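Local coordinates for putative branched chain amino acid ABC transporter, periplasmic amino acid-binding protein (Brucella ovis, PDB 7JFN) that probably captures amino acids in the periplasm as the binding component of an ABC transport system, at residues Glu358-Ala363 against Gly373-Lys378; Ala299-Gln304 against Val334-Gly339. All coordinates share one frame; numbering follows the deposited sequence.

Interaction 1. Residues Glu358-Ala363 against Gly373-Lys378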
loop_
_atom_site.group_PDB
_atom_site.type_symbol
_atom_site.label_atom_id
_atom_site.label_comp_id
_atom_site.label_asym_id
_atom_site.label_seq_id
_atom_site.Cartn_x
_atom_site.Cartn_y
_atom_site.Cartn_z
ATOM N N GLU A 358 17.318 3.579 -0.617
ATOM C CA GLU A 358 17.901 4.591 -1.484
ATOM C C GLU A 358 18.142 3.980 -2.856
ATOM O O GLU A 358 18.587 2.834 -2.950
ATOM C CB GLU A 358 19.232 5.102 -0.905
ATOM C CG GLU A 358 19.981 6.087 -1.805
ATOM C CD GLU A 358 21.466 6.141 -1.502
ATOM O OE1 GLU A 358 22.087 7.213 -1.699
ATOM O OE2 GLU A 358 22.028 5.102 -1.086
ATOM N N VAL A 359 17.864 4.736 -3.918
ATOM C CA VAL A 359 18.246 4.289 -5.264
ATOM C C VAL A 359 19.766 4.340 -5.395
ATOM O O VAL A 359 20.388 5.397 -5.223
ATOM C CB VAL A 359 17.564 5.129 -6.346
ATOM C CG1 VAL A 359 18.051 4.695 -7.744
ATOM C CG2 VAL A 359 16.046 4.971 -6.234
ATOM N N SER A 360 20.375 3.193 -5.706
ATOM C CA SER A 360 21.824 3.104 -5.653
ATOM C C SER A 360 22.341 2.086 -6.656
ATOM O O SER A 360 21.717 1.049 -6.889
ATOM C CB SER A 360 22.302 2.711 -4.245
ATOM O OG SER A 360 23.718 2.581 -4.237
ATOM N N LYS A 361 23.509 2.385 -7.222
ATOM C CA LYS A 361 24.243 1.389 -7.992
ATOM C C LYS A 361 24.735 0.250 -7.119
ATOM O O LYS A 361 25.118 -0.800 -7.651
ATOM C CB LYS A 361 25.440 2.028 -8.692
ATOM C CG LYS A 361 25.069 2.983 -9.798
ATOM C CD LYS A 361 26.296 3.483 -10.535
ATOM C CE LYS A 361 25.948 4.682 -11.397
ATOM N NZ LYS A 361 27.158 5.235 -12.069
ATOM N N LYS A 362 24.758 0.441 -5.798
ATOM C CA LYS A 362 25.299 -0.557 -4.886
ATOM C C LYS A 362 24.277 -1.597 -4.480
ATOM O O LYS A 362 24.642 -2.565 -3.799
ATOM C CB LYS A 362 25.877 0.117 -3.632
ATOM C CG LYS A 362 26.998 1.116 -3.926
ATOM C CD LYS A 362 27.936 0.595 -5.003
ATOM C CE LYS A 362 28.888 1.669 -5.498
ATOM N NZ LYS A 362 29.725 1.178 -6.636
ATOM N N ALA A 363 23.010 -1.416 -4.860
ATOM C CA ALA A 363 22.019 -2.459 -4.658
ATOM C C ALA A 363 22.384 -3.668 -5.504
ATOM O O ALA A 363 22.872 -3.540 -6.630
ATOM C CB ALA A 363 20.613 -1.947 -5.018
ATOM N N GLY A 373 19.401 -0.061 -8.291
ATOM C CA GLY A 373 18.343 -0.758 -7.594
ATOM C C GLY A 373 18.007 -0.027 -6.304
ATOM O O GLY A 373 18.549 1.039 -6.018
ATOM N N PHE A 374 17.124 -0.628 -5.518
ATOM C CA PHE A 374 16.755 -0.060 -4.224
ATOM C C PHE A 374 17.610 -0.692 -3.135
ATOM O O PHE A 374 17.563 -1.913 -2.924
ATOM C CB PHE A 374 15.256 -0.246 -3.983
ATOM C CG PHE A 374 14.428 0.600 -4.911
ATOM C CD1 PHE A 374 14.033 0.111 -6.155
ATOM C CD2 PHE A 374 14.117 1.913 -4.573
ATOM C CE1 PHE A 374 13.312 0.904 -7.047
ATOM C CE2 PHE A 374 13.382 2.729 -5.465
ATOM C CZ PHE A 374 12.981 2.220 -6.703
ATOM N N LEU A 375 18.431 0.132 -2.477
ATOM C CA LEU A 375 19.325 -0.350 -1.424
ATOM C C LEU A 375 18.673 -0.086 -0.077
ATOM O O LEU A 375 18.411 1.085 0.261
ATOM C CB LEU A 375 20.678 0.348 -1.512
ATOM C CG LEU A 375 21.877 -0.268 -0.785
ATOM C CD1 LEU A 375 23.122 0.250 -1.449
ATOM C CD2 LEU A 375 21.859 0.116 0.688
ATOM N N PRO A 376 18.368 -1.116 0.708
ATOM C CA PRO A 376 17.751 -0.882 2.016
ATOM C C PRO A 376 18.787 -0.371 3.009
ATOM O O PRO A 376 19.904 -0.901 3.093
ATOM C CB PRO A 376 17.231 -2.268 2.411
ATOM C CG PRO A 376 18.143 -3.216 1.728
ATOM C CD PRO A 376 18.673 -2.542 0.479
ATOM N N PHE A 377 18.422 0.674 3.766
ATOM C CA PHE A 377 19.333 1.185 4.787
ATOM C C PHE A 377 18.733 1.322 6.182
ATOM O O PHE A 377 19.491 1.585 7.126
ATOM C CB PHE A 377 19.967 2.522 4.356
ATOM C CG PHE A 377 18.999 3.675 4.187
ATOM C CD1 PHE A 377 18.646 4.471 5.272
ATOM C CD2 PHE A 377 18.507 4.005 2.933
ATOM C CE1 PHE A 377 17.779 5.557 5.116
ATOM C CE2 PHE A 377 17.634 5.097 2.762
ATOM C CZ PHE A 377 17.280 5.873 3.859
ATOM N N LYS A 378 17.436 1.105 6.361
ATOM C CA LYS A 378 16.852 1.095 7.699
ATOM C C LYS A 378 15.554 0.308 7.650
ATOM O O LYS A 378 14.711 0.568 6.790
ATOM C CB LYS A 378 16.591 2.519 8.206
ATOM C CG LYS A 378 15.928 2.592 9.585
ATOM C CD LYS A 378 16.869 2.106 10.686
ATOM C CE LYS A 378 16.247 2.293 12.069
ATOM N NZ LYS A 378 16.679 1.254 13.054
#

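Interaction 2. Residues Ala299-Gln304 against Val334-Gly339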
loop_
_atom_site.group_PDB
_atom_site.type_symbol
_atom_site.label_atom_id
_atom_site.label_comp_id
_atom_site.label_asym_id
_atom_site.label_seq_id
_atom_site.Cartn_x
_atom_site.Cartn_y
_atom_site.Cartn_z
ATOM N N ALA A 299 0.320 -6.926 -0.584
ATOM C CA ALA A 299 -0.874 -7.720 -0.858
ATOM C C ALA A 299 -0.633 -9.186 -0.531
ATOM O O ALA A 299 -1.514 -9.851 0.036
ATOM C CB ALA A 299 -1.300 -7.557 -2.317
ATOM N N VAL A 300 0.546 -9.712 -0.887
ATOM C CA VAL A 300 0.875 -11.088 -0.513
ATOM C C VAL A 300 0.901 -11.239 1.003
ATOM O O VAL A 300 0.295 -12.162 1.565
ATOM C CB VAL A 300 2.222 -11.520 -1.127
ATOM C CG1 VAL A 300 2.635 -12.914 -0.577
ATOM C CG2 VAL A 300 2.139 -11.534 -2.640
ATOM N N PHE A 301 1.640 -10.360 1.682
ATOM C CA PHE A 301 1.801 -10.494 3.132
ATOM C C PHE A 301 0.470 -10.321 3.849
ATOM O O PHE A 301 0.178 -11.032 4.823
ATOM C CB PHE A 301 2.828 -9.492 3.664
ATOM C CG PHE A 301 4.202 -9.605 3.031
ATOM C CD1 PHE A 301 4.600 -10.765 2.379
ATOM C CD2 PHE A 301 5.088 -8.531 3.089
ATOM C CE1 PHE A 301 5.856 -10.851 1.780
ATOM C CE2 PHE A 301 6.345 -8.623 2.507
ATOM C CZ PHE A 301 6.722 -9.777 1.852
ATOM N N GLY A 302 -0.363 -9.396 3.380
ATOM C CA GLY A 302 -1.688 -9.279 3.966
ATOM C C GLY A 302 -2.506 -10.546 3.793
ATOM O O GLY A 302 -3.195 -10.987 4.719
ATOM N N LEU A 303 -2.450 -11.152 2.609
ATOM C CA LEU A 303 -3.173 -12.402 2.427
ATOM C C LEU A 303 -2.522 -13.561 3.175
ATOM O O LEU A 303 -3.199 -14.560 3.460
ATOM C CB LEU A 303 -3.298 -12.703 0.927
ATOM C CG LEU A 303 -4.248 -11.741 0.200
ATOM C CD1 LEU A 303 -4.291 -12.064 -1.308
ATOM C CD2 LEU A 303 -5.653 -11.864 0.842
ATOM N N GLN A 304 -1.237 -13.449 3.512
ATOM C CA GLN A 304 -0.598 -14.418 4.401
ATOM C C GLN A 304 -1.167 -14.315 5.813
ATOM O O GLN A 304 -1.483 -15.336 6.441
ATOM C CB GLN A 304 0.913 -14.186 4.422
ATOM C CG GLN A 304 1.617 -14.773 3.227
ATOM C CD GLN A 304 3.132 -14.568 3.246
ATOM O OE1 GLN A 304 3.690 -14.060 4.217
ATOM N NE2 GLN A 304 3.801 -14.985 2.161
ATOM N N VAL A 334 1.572 -13.505 11.767
ATOM C CA VAL A 334 2.281 -14.446 10.914
ATOM C C VAL A 334 3.681 -13.911 10.686
ATOM O O VAL A 334 3.897 -12.700 10.625
ATOM C CB VAL A 334 1.531 -14.658 9.569
ATOM C CG1 VAL A 334 1.511 -13.393 8.747
ATOM C CG2 VAL A 334 2.085 -15.880 8.801
ATOM N N LYS A 335 4.634 -14.821 10.565
ATOM C CA LYS A 335 5.974 -14.443 10.141
ATOM C C LYS A 335 6.024 -14.433 8.622
ATOM O O LYS A 335 5.901 -15.489 7.991
ATOM C CB LYS A 335 7.016 -15.417 10.696
ATOM C CG LYS A 335 7.350 -15.191 12.140
ATOM C CD LYS A 335 8.827 -15.437 12.410
ATOM C CE LYS A 335 9.379 -14.374 13.348
ATOM N NZ LYS A 335 8.539 -14.241 14.568
ATOM N N THR A 336 6.235 -13.271 8.047
ATOM C CA THR A 336 6.375 -13.120 6.610
ATOM C C THR A 336 7.836 -13.087 6.236
ATOM O O THR A 336 8.719 -13.114 7.103
ATOM C CB THR A 336 5.703 -11.828 6.132
ATOM O OG1 THR A 336 6.490 -10.708 6.546
ATOM C CG2 THR A 336 4.271 -11.719 6.663
ATOM N N PRO A 337 8.136 -13.052 4.936
ATOM C CA PRO A 337 9.535 -12.877 4.514
ATOM C C PRO A 337 10.188 -11.614 5.047
ATOM O O PRO A 337 11.423 -11.532 5.029
ATOM C CB PRO A 337 9.421 -12.851 2.986
ATOM C CG PRO A 337 8.280 -13.847 2.721
ATOM C CD PRO A 337 7.281 -13.487 3.810
ATOM N N MET A 338 9.406 -10.629 5.503
ATOM C CA MET A 338 9.936 -9.392 6.056
ATOM C C MET A 338 9.846 -9.317 7.574
ATOM O O MET A 338 10.306 -8.329 8.161
ATOM C CB MET A 338 9.204 -8.184 5.447
ATOM C CG MET A 338 9.763 -7.730 4.126
ATOM S SD MET A 338 11.545 -7.382 4.232
ATOM C CE MET A 338 11.586 -6.097 5.476
ATOM N N GLY A 339 9.263 -10.320 8.230
ATOM C CA GLY A 339 9.116 -10.261 9.674
ATOM C C GLY A 339 7.657 -10.325 10.098
ATOM O O GLY A 339 6.812 -10.758 9.312
#

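Interaction 1. Residues Glu358-Ala363 against Gly373-Lys378
Glu358 pairs with Leu375 through two backbone hydrogen bonds, Glu358 N to Leu375 O (2.9 Å) and Leu375 N to Glu358 O, the latter nearly straight at 173°. Glu358 N also lies in the plane of the Phe377 ring at its edge, 3.7 Å from Phe377 CE2, and Glu358 CB lies 4.0 Å from Phe377 CE2. Val359 follows as a non-hydrogen-bonded pair with Phe374. The two side chains run side by side on the same face of the sheet, and Val359 CG2, beside its own backbone N, is the branch that meets Phe374 CE2 (3.6 Å). Both side chains also touch Ile252 of helix 251-255. The polar backbone atoms of Val359 turn away from Phe374 and bond to Gly261 and His262, so near this residue 373-380 lies on the opposite flank. Ser360 forms the next hydrogen-bonded pair: Ser360 N donates to Gly373 O (2.8 Å) and Gly373 N returns a bond to Ser360 O. With its hydroxyl anti to the backbone N (chi1 178°), Ser360 OG accepts from Lys362 N at 2.8 Å, an ST turn that overlaps the type I turn from Ser360 to Ala363. Beside this turn lies Leu375 CD1, which touches Ser360 OG and reaches Lys362 CB at 3.5 Å. Ala363 CB packs close to the backbone of Gly373, 3.5 Å from its carbonyl C. Further along strand 373-380, Phe377 and Lys378 both face Val356 in a classic beta bulge. The arrangement is an antiparallel beta hairpin with a long connecting loop, built onto the mixed sheet of a periplasmic binding protein.

Interaction 2. Residues Ala299-Gln304 against Val334-Gly339
Phe301 and Thr336 have the nearest CA atoms across the contact, 6.3 Å apart, where helix 299-304 runs nearly antiparallel (156°) to strand 334-336 with no hydrogen bond between them. Thr336 CB sits over one face of the Phe301 ring, offset toward its rim, in a CH-pi contact 4.3 Å from the ring centroid. The rest of the ring is met obliquely: Pro337 CD touches Phe301 CE1 (3.6 Å) and Met338 CG approaches Phe301 CE2. One turn on, the extended Gln304 side chain brings OE1 against Thr336 CG2 at 3.4 Å and near Pro337 CD, while Val334 CG1 packs on the Gln304 backbone. At Thr336, chi1 of 72° sets OG1 between the backbone N and the carbonyl carbon, where it accepts from Met338 N and donates to Gly339 O at 2.8 Å, while the methyl CG2 meets Phe301 CB. Gly339 O also takes the Thr336 N-H, the two donors coming from opposite faces of the carbonyl plane. Rings of Phe280 and Tyr341 also meet Phe301. This is a beta hairpin with a two-residue loop, Pro337-Met338, between strands 333-336 and 339-343, its type I turn reinforced by an ST turn, packed against helix 296-311.

How the interactions relate
The two contacts follow one another along the chain, neither nesting nor crossing. Helix 296-311, which also touches helix 26-44 near the N-terminal parallel sheet, leads through helix 322-331 into strand 333-336, and interaction 2 closes that excursion. The chain then turns back through strand 339-343 and enters strand 350-360, whose end forms interaction 1 with strand 373-380 after a loop without helix or strand. Both contacts reach the same mixed sheet, through strands 333-336 and 350-360, yet their centres lie 22 Å apart. Interaction 2 thus ties a helix to one hairpin of that sheet, and interaction 1 joins two of its neighbouring strands.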